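Local coordinates for conserved protein with 2 CBS domains (Pyrobaculum aerophilum, PDB 2RIH) that binds AMP through a pair of CBS domains and may serve as a sensor of cellular nucleotide levels, at residues V16-V27 and N34-R44. Residues are numbered along the deposited sequence; the frame is centred on the assembly and turned at random. Where two conformers were deposited one is given.
Sequences VSLPETATIREV and NRVGLAVLTAR. With SO4 (sulfate ion), chain H; SO4 (sulfate ion), chain D.
Val-16 suits its buried place by branching at CB: CG1, anti to the backbone N (chi1 171°), lies against Ala-39 CB, while CG2 meets Val-36 CG2 at 3.6 Å. Its carbonyl O accepts a nearly straight bond from Val-40 N (2.8 Å), and a water joins its N to Leu-38 O. Ser-17, on the opposite, partly exposed face of the sheet, has a small hydroxyl that shares a second water with that of Thr-42. Leu-18 continues the parallel ladder, its N bonded to Val-40 O and its O to Thr-42 N, and its apolar chain suits the buried face, where CD1 rests on Ala-39 CB, 4.0 Å away. The ring of Pro-19 fits the first position of a type I turn, after which Glu-20 N still reaches Thr-42 O. Glu-20 is long enough for OE1 to take Arg-44 N at 2.9 Å through its anti lone pair. An alanine replacing Glu-20 is likely to leave Arg-44 N without this acceptor. From the helix, Val-27 sets CG1 on Ala-39 CB (3.6 Å), a small methyl that admits such close approach. Strand 16-19, helix 24-34 and strand 38-43 thus form a beta-alpha-beta unit of the CBS domain, whose Val-16, Gly-37 and Leu-38 belong to an AMP site; in this crystal Gly-37 N donates to a sulfate, probably from the crystallisation liquor, that His-103 and Ser-118 also bond.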
ATOM      1  N   VAL A  16      -7.096  -9.886  -8.971  1.00 24.79           N
ATOM      2  CA  VAL A  16      -5.994 -10.775  -9.262  1.00 24.77           C
ATOM      3  C   VAL A  16      -6.165 -12.022  -8.396  1.00 26.22           C
ATOM      4  O   VAL A  16      -6.135 -11.951  -7.162  1.00 24.31           O
ATOM      5  CB  VAL A  16      -4.628 -10.119  -8.965  1.00 23.19           C
ATOM      6  CG1 VAL A  16      -3.511 -11.140  -9.068  1.00 21.99           C
ATOM      7  CG2 VAL A  16      -4.385  -8.972  -9.914  1.00 23.04           C
ATOM      8  N   SER A  17      -6.395 -13.159  -9.038  1.00 24.86           N
ATOM      9  CA  SER A  17      -6.468 -14.413  -8.314  1.00 25.78           C
ATOM     10  C   SER A  17      -5.589 -15.452  -8.985  1.00 24.74           C
ATOM     11  O   SER A  17      -5.445 -15.462 -10.201  1.00 24.93           O
ATOM     12  CB  SER A  17      -7.911 -14.914  -8.195  1.00 25.25           C
ATOM     13  OG  SER A  17      -8.445 -15.254  -9.458  1.00 26.76           O
ATOM     14  N   LEU A  18      -4.994 -16.307  -8.163  1.00 24.07           N
ATOM     15  CA  LEU A  18      -4.160 -17.394  -8.626  1.00 24.83           C
ATOM     16  C   LEU A  18      -4.542 -18.632  -7.818  1.00 25.02           C
ATOM     17  O   LEU A  18      -5.044 -18.509  -6.700  1.00 20.85           O
ATOM     18  CB  LEU A  18      -2.675 -17.066  -8.430  1.00 25.41           C
ATOM     19  CG  LEU A  18      -2.070 -15.897  -9.218  1.00 25.75           C
ATOM     20  CD1 LEU A  18      -2.264 -14.555  -8.489  1.00 25.47           C
ATOM     21  CD2 LEU A  18      -0.601 -16.149  -9.468  1.00 25.93           C
ATOM     22  N   PRO A  19      -4.337 -19.832  -8.388  1.00 26.49           N
ATOM     23  CA  PRO A  19      -4.571 -21.014  -7.556  1.00 27.46           C
ATOM     24  C   PRO A  19      -3.633 -21.057  -6.345  1.00 27.60           C
ATOM     25  O   PRO A  19      -2.541 -20.471  -6.367  1.00 25.33           O
ATOM     26  CB  PRO A  19      -4.326 -22.193  -8.506  1.00 27.80           C
ATOM     27  CG  PRO A  19      -3.601 -21.635  -9.676  1.00 28.44           C
ATOM     28  CD  PRO A  19      -3.932 -20.175  -9.760  1.00 28.52           C
ATOM     29  N   GLU A  20      -4.085 -21.737  -5.299  1.00 28.22           N
ATOM     30  CA  GLU A  20      -3.356 -21.850  -4.033  1.00 27.90           C
ATOM     31  C   GLU A  20      -1.945 -22.449  -4.124  1.00 27.89           C
ATOM     32  O   GLU A  20      -1.172 -22.331  -3.175  1.00 29.37           O
ATOM     33  CB  GLU A  20      -4.189 -22.651  -3.024  1.00 29.32           C
ATOM     34  CG  GLU A  20      -4.593 -24.056  -3.474  1.00 30.31           C
ATOM     35  CD  GLU A  20      -5.321 -24.816  -2.385  1.00 29.55           C
ATOM     36  OE1 GLU A  20      -6.425 -25.317  -2.641  1.00 29.33           O
ATOM     37  OE2 GLU A  20      -4.792 -24.898  -1.262  1.00 32.82           O
ATOM     38  N   THR A  21      -1.631 -23.092  -5.249  1.00 27.95           N
ATOM     39  CA  THR A  21      -0.309 -23.673  -5.519  1.00 27.62           C
ATOM     40  C   THR A  21       0.679 -22.672  -6.130  1.00 28.50           C
ATOM     41  O   THR A  21       1.840 -23.015  -6.377  1.00 28.33           O
ATOM     42  CB  THR A  21      -0.434 -24.845  -6.518  1.00 27.73           C
ATOM     43  OG1 THR A  21      -1.241 -24.428  -7.626  1.00 28.98           O
ATOM     44  CG2 THR A  21      -1.077 -26.064  -5.864  1.00 27.16           C
ATOM     45  N   ALA A  22       0.219 -21.446  -6.387  1.00 27.12           N
ATOM     46  CA  ALA A  22       1.055 -20.412  -7.000  1.00 26.18           C
ATOM     47  C   ALA A  22       2.369 -20.181  -6.244  1.00 25.75           C
ATOM     48  O   ALA A  22       2.441 -20.317  -5.016  1.00 23.53           O
ATOM     49  CB  ALA A  22       0.274 -19.091  -7.107  1.00 26.31           C
ATOM     50  N   THR A  23       3.409 -19.820  -6.985  1.00 25.16           N
ATOM     51  CA  THR A  23       4.672 -19.457  -6.368  1.00 24.79           C
ATOM     52  C   THR A  23       4.623 -17.984  -6.000  1.00 22.99           C
ATOM     53  O   THR A  23       3.751 -17.252  -6.457  1.00 22.68           O
ATOM     54  CB  THR A  23       5.873 -19.709  -7.291  1.00 25.48           C
ATOM     55  OG1 THR A  23       5.837 -18.799  -8.401  1.00 25.63           O
ATOM     56  CG2 THR A  23       5.882 -21.162  -7.777  1.00 23.74           C
ATOM     57  N   ILE A  24       5.580 -17.561  -5.188  1.00 21.44           N
ATOM     58  CA  ILE A  24       5.681 -16.169  -4.773  1.00 22.62           C
ATOM     59  C   ILE A  24       5.891 -15.229  -5.963  1.00 20.97           C
ATOM     60  O   ILE A  24       5.276 -14.167  -6.028  1.00 17.64           O
ATOM     61  CB  ILE A  24       6.825 -15.958  -3.744  1.00 21.50           C
ATOM     62  CG1 ILE A  24       6.521 -16.721  -2.443  1.00 20.15           C
ATOM     63  CG2 ILE A  24       7.031 -14.452  -3.487  1.00 21.78           C
ATOM     64  CD1 ILE A  24       7.670 -16.761  -1.494  1.00 18.81           C
ATOM     65  N   ARG A  25       6.765 -15.612  -6.886  1.00 22.43           N
ATOM     66  CA  ARG A  25       7.046 -14.777  -8.054  1.00 24.97           C
ATOM     67  C   ARG A  25       5.879 -14.744  -9.041  1.00 24.12           C
ATOM     68  O   ARG A  25       5.698 -13.748  -9.742  1.00 24.07           O
ATOM     69  CB  ARG A  25       8.321 -15.234  -8.782  1.00 26.63           C
ATOM     70  CG  ARG A  25       8.940 -14.119  -9.633  1.00 26.12           C
ATOM     71  CD  ARG A  25      10.227 -14.524 -10.313  1.00 27.16           C
ATOM     72  NE  ARG A  25      11.187 -15.152  -9.407  1.00 26.47           N
ATOM     73  CZ  ARG A  25      12.120 -14.526  -8.688  1.00 27.61           C
ATOM     74  NH1 ARG A  25      12.255 -13.208  -8.721  1.00 26.61           N
ATOM     75  NH2 ARG A  25      12.935 -15.234  -7.917  1.00 27.99           N
ATOM     76  N   GLU A  26       5.111 -15.832  -9.117  1.00 23.26           N
ATOM     77  CA  GLU A  26       3.907 -15.853  -9.952  1.00 24.69           C
ATOM     78  C   GLU A  26       2.916 -14.801  -9.467  1.00 23.75           C
ATOM     79  O   GLU A  26       2.357 -14.056 -10.278  1.00 22.92           O
ATOM     80  CB  GLU A  26       3.260 -17.241  -9.979  1.00 25.24           C
ATOM     81  CG  GLU A  26       3.985 -18.216 -10.895  1.00 26.69           C
ATOM     82  CD  GLU A  26       3.564 -19.660 -10.692  1.00 27.52           C
ATOM     83  OE1 GLU A  26       2.766 -19.939  -9.777  1.00 28.30           O
ATOM     84  OE2 GLU A  26       4.042 -20.524 -11.454  1.00 29.50           O
ATOM     85  N   VAL A  27       2.720 -14.738  -8.148  1.00 21.22           N
ATOM     86  CA  VAL A  27       1.861 -13.723  -7.536  1.00 22.70           C
ATOM     87  C   VAL A  27       2.383 -12.319  -7.832  1.00 22.08           C
ATOM     88  O   VAL A  27       1.627 -11.448  -8.254  1.00 22.28           O
ATOM     89  CB  VAL A  27       1.745 -13.909  -6.004  1.00 22.81           C
ATOM     90  CG1 VAL A  27       1.035 -12.690  -5.353  1.00 20.05           C
ATOM     91  CG2 VAL A  27       1.033 -15.221  -5.685  1.00 22.86           C
ATOM     92  N   ASN A  34      -1.106  -6.124 -13.296  1.00 27.24           N
ATOM     93  CA  ASN A  34      -2.397  -5.477 -13.069  1.00 26.82           C
ATOM     94  C   ASN A  34      -2.326  -4.176 -12.272  1.00 26.53           C
ATOM     95  O   ASN A  34      -3.338  -3.480 -12.121  1.00 25.74           O
ATOM     96  CB  ASN A  34      -3.351  -6.475 -12.417  1.00 26.86           C
ATOM     97  CG  ASN A  34      -3.787  -7.550 -13.382  1.00 29.48           C
ATOM     98  OD1 ASN A  34      -4.744  -7.362 -14.139  1.00 32.37           O
ATOM     99  ND2 ASN A  34      -3.074  -8.671 -13.391  1.00 25.93           N
ATOM    100  N   ARG A  35      -1.128  -3.851 -11.782  1.00 26.75           N
ATOM    101  CA  ARG A  35      -0.863  -2.616 -11.040  1.00 27.02           C
ATOM    102  C   ARG A  35      -1.747  -2.476  -9.806  1.00 25.76           C
ATOM    103  O   ARG A  35      -2.318  -1.411  -9.545  1.00 23.03           O
ATOM    104  CB  ARG A  35      -0.993  -1.389 -11.959  1.00 30.85           C
ATOM    105  CG  ARG A  35      -0.225  -1.536 -13.263  1.00 31.34           C
ATOM    106  CD  ARG A  35       0.513  -0.270 -13.680  1.00 33.43           C
ATOM    107  NE  ARG A  35       1.669  -0.620 -14.513  1.00 35.34           N
ATOM    108  CZ  ARG A  35       2.860  -0.025 -14.478  1.00 35.61           C
ATOM    109  NH1 ARG A  35       3.118   0.973 -13.629  1.00 37.41           N
ATOM    110  NH2 ARG A  35       3.820  -0.448 -15.288  1.00 36.03           N
ATOM    111  N   VAL A  36      -1.862  -3.574  -9.059  1.00 24.34           N
ATOM    112  CA  VAL A  36      -2.601  -3.603  -7.800  1.00 23.86           C
ATOM    113  C   VAL A  36      -1.736  -4.333  -6.778  1.00 21.67           C
ATOM    114  O   VAL A  36      -0.719  -4.924  -7.136  1.00 20.78           O
ATOM    115  CB  VAL A  36      -4.001  -4.252  -7.937  1.00 24.31           C
ATOM    116  CG1 VAL A  36      -4.896  -3.383  -8.829  1.00 25.28           C
ATOM    117  CG2 VAL A  36      -3.907  -5.708  -8.463  1.00 22.33           C
ATOM    118  N   GLY A  37      -2.138  -4.288  -5.516  1.00 21.19           N
ATOM    119  CA  GLY A  37      -1.276  -4.740  -4.428  1.00 23.54           C
ATOM    120  C   GLY A  37      -1.697  -5.968  -3.660  1.00 21.97           C
ATOM    121  O   GLY A  37      -0.965  -6.402  -2.771  1.00 23.05           O
ATOM    122  N   LEU A  38      -2.867  -6.524  -3.973  1.00 24.27           N
ATOM    123  CA  LEU A  38      -3.329  -7.745  -3.312  1.00 23.62           C
ATOM    124  C   LEU A  38      -3.854  -8.794  -4.286  1.00 23.44           C
ATOM    125  O   LEU A  38      -4.701  -8.500  -5.142  1.00 24.26           O
ATOM    126  CB  LEU A  38      -4.393  -7.442  -2.250  1.00 25.02           C
ATOM    127  CG  LEU A  38      -4.742  -8.640  -1.359  1.00 24.44           C
ATOM    128  CD1 LEU A  38      -4.426  -8.367   0.103  1.00 26.54           C
ATOM    129  CD2 LEU A  38      -6.192  -9.081  -1.545  1.00 27.92           C
ATOM    130  N   ALA A  39      -3.317 -10.009  -4.138  1.00 21.37           N
ATOM    131  CA  ALA A  39      -3.740 -11.181  -4.877  1.00 21.69           C
ATOM    132  C   ALA A  39      -4.545 -12.128  -3.972  1.00 20.53           C
ATOM    133  O   ALA A  39      -4.232 -12.303  -2.792  1.00 18.65           O
ATOM    134  CB  ALA A  39      -2.514 -11.919  -5.458  1.00 22.44           C
ATOM    135  N   VAL A  40      -5.579 -12.739  -4.535  1.00 20.56           N
ATOM    136  CA  VAL A  40      -6.351 -13.753  -3.831  1.00 22.86           C
ATOM    137  C   VAL A  40      -5.929 -15.144  -4.307  1.00 22.84           C
ATOM    138  O   VAL A  40      -5.882 -15.409  -5.504  1.00 23.23           O
ATOM    139  CB  VAL A  40      -7.873 -13.557  -4.052  1.00 23.40           C
ATOM    140  CG1 VAL A  40      -8.678 -14.694  -3.408  1.00 21.33           C
ATOM    141  CG2 VAL A  40      -8.322 -12.212  -3.508  1.00 21.49           C
ATOM    142  N   LEU A  41      -5.595 -16.022  -3.368  1.00 24.93           N
ATOM    143  CA  LEU A  41      -5.310 -17.421  -3.698  1.00 23.93           C
ATOM    144  C   LEU A  41      -6.620 -18.177  -3.554  1.00 24.71           C
ATOM    145  O   LEU A  41      -7.321 -18.016  -2.558  1.00 21.53           O
ATOM    146  CB  LEU A  41      -4.212 -18.011  -2.812  1.00 24.07           C
ATOM    147  CG  LEU A  41      -2.799 -17.404  -2.901  1.00 23.50           C
ATOM    148  CD1 LEU A  41      -1.791 -18.307  -2.179  1.00 21.74           C
ATOM    149  CD2 LEU A  41      -2.330 -17.145  -4.338  1.00 24.77           C
ATOM    150  N   THR A  42      -6.976 -18.953  -4.578  1.00 24.94           N
ATOM    151  CA  THR A  42      -8.263 -19.642  -4.609  1.00 27.03           C
ATOM    152  C   THR A  42      -8.090 -21.152  -4.481  1.00 28.20           C
ATOM    153  O   THR A  42      -7.022 -21.703  -4.773  1.00 27.41           O
ATOM    154  CB  THR A  42      -9.063 -19.308  -5.898  1.00 26.72           C
ATOM    155  OG1 THR A  42      -8.294 -19.662  -7.051  1.00 26.21           O
ATOM    156  CG2 THR A  42      -9.391 -17.812  -5.954  1.00 23.98           C
ATOM    157  N   ALA A  43      -9.156 -21.803  -4.027  1.00 29.64           N
ATOM    158  CA  ALA A  43      -9.164 -23.241  -3.820  1.00 32.74           C
ATOM    159  C   ALA A  43      -8.893 -23.962  -5.140  1.00 33.18           C
ATOM    160  O   ALA A  43      -9.441 -23.597  -6.184  1.00 31.72           O
ATOM    161  CB  ALA A  43     -10.503 -23.685  -3.233  1.00 30.92           C
ATOM    162  N   ARG A  44      -8.032 -24.971  -5.079  1.00 34.12           N
ATOM    163  CA  ARG A  44      -7.682 -25.756  -6.255  0.50 35.87           C
ATOM    164  C   ARG A  44      -8.928 -26.285  -6.980  1.00 36.30           C
ATOM    165  O   ARG A  44      -8.997 -26.248  -8.214  1.00 37.15           O
ATOM    166  CB  ARG A  44      -6.724 -26.895  -5.866  0.50 36.64           C
ATOM    167  CG  ARG A  44      -7.282 -27.896  -4.855  0.50 37.53           C
ATOM    168  CD  ARG A  44      -6.188 -28.518  -3.977  0.50 37.83           C
ATOM    169  NE  ARG A  44      -5.039 -28.998  -4.753  0.50 38.32           N
ATOM    170  CZ  ARG A  44      -3.787 -28.544  -4.660  0.50 38.54           C
ATOM    171  NH1 ARG A  44      -3.454 -27.580  -3.804  0.50 38.35           N
ATOM    172  NH2 ARG A  44      -2.842 -29.075  -5.432  0.50 38.82           N
TER
HETATM  173  S   SO4 H 141       1.831   1.322 -10.062  1.00 55.65           S
HETATM  174  O1  SO4 H 141       3.201   1.606  -9.625  1.00 57.04           O
HETATM  175  O2  SO4 H 141       0.864   1.669  -9.024  1.00 55.84           O
HETATM  176  O3  SO4 H 141       1.534   2.119 -11.250  1.00 56.10           O
HETATM  177  O4  SO4 H 141       1.715  -0.100 -10.356  1.00 55.07           O
HETATM  178  S   SO4 D 140      -3.765  -0.764  -4.768  1.00 28.55           S
HETATM  179  O1  SO4 D 140      -3.817  -0.019  -3.523  1.00 27.97           O
HETATM  180  O2  SO4 D 140      -4.980  -0.513  -5.532  1.00 33.64           O
HETATM  181  O3  SO4 D 140      -2.639  -0.321  -5.562  1.00 29.03           O
HETATM  182  O4  SO4 D 140      -3.638  -2.181  -4.493  1.00 28.79           O
HETATM  183  O   HOH W   1      -6.709  -8.079  -6.795  1.00 22.17           O
HETATM  184  O   HOH W   2      -7.750 -18.399  -9.476  1.00 33.30           O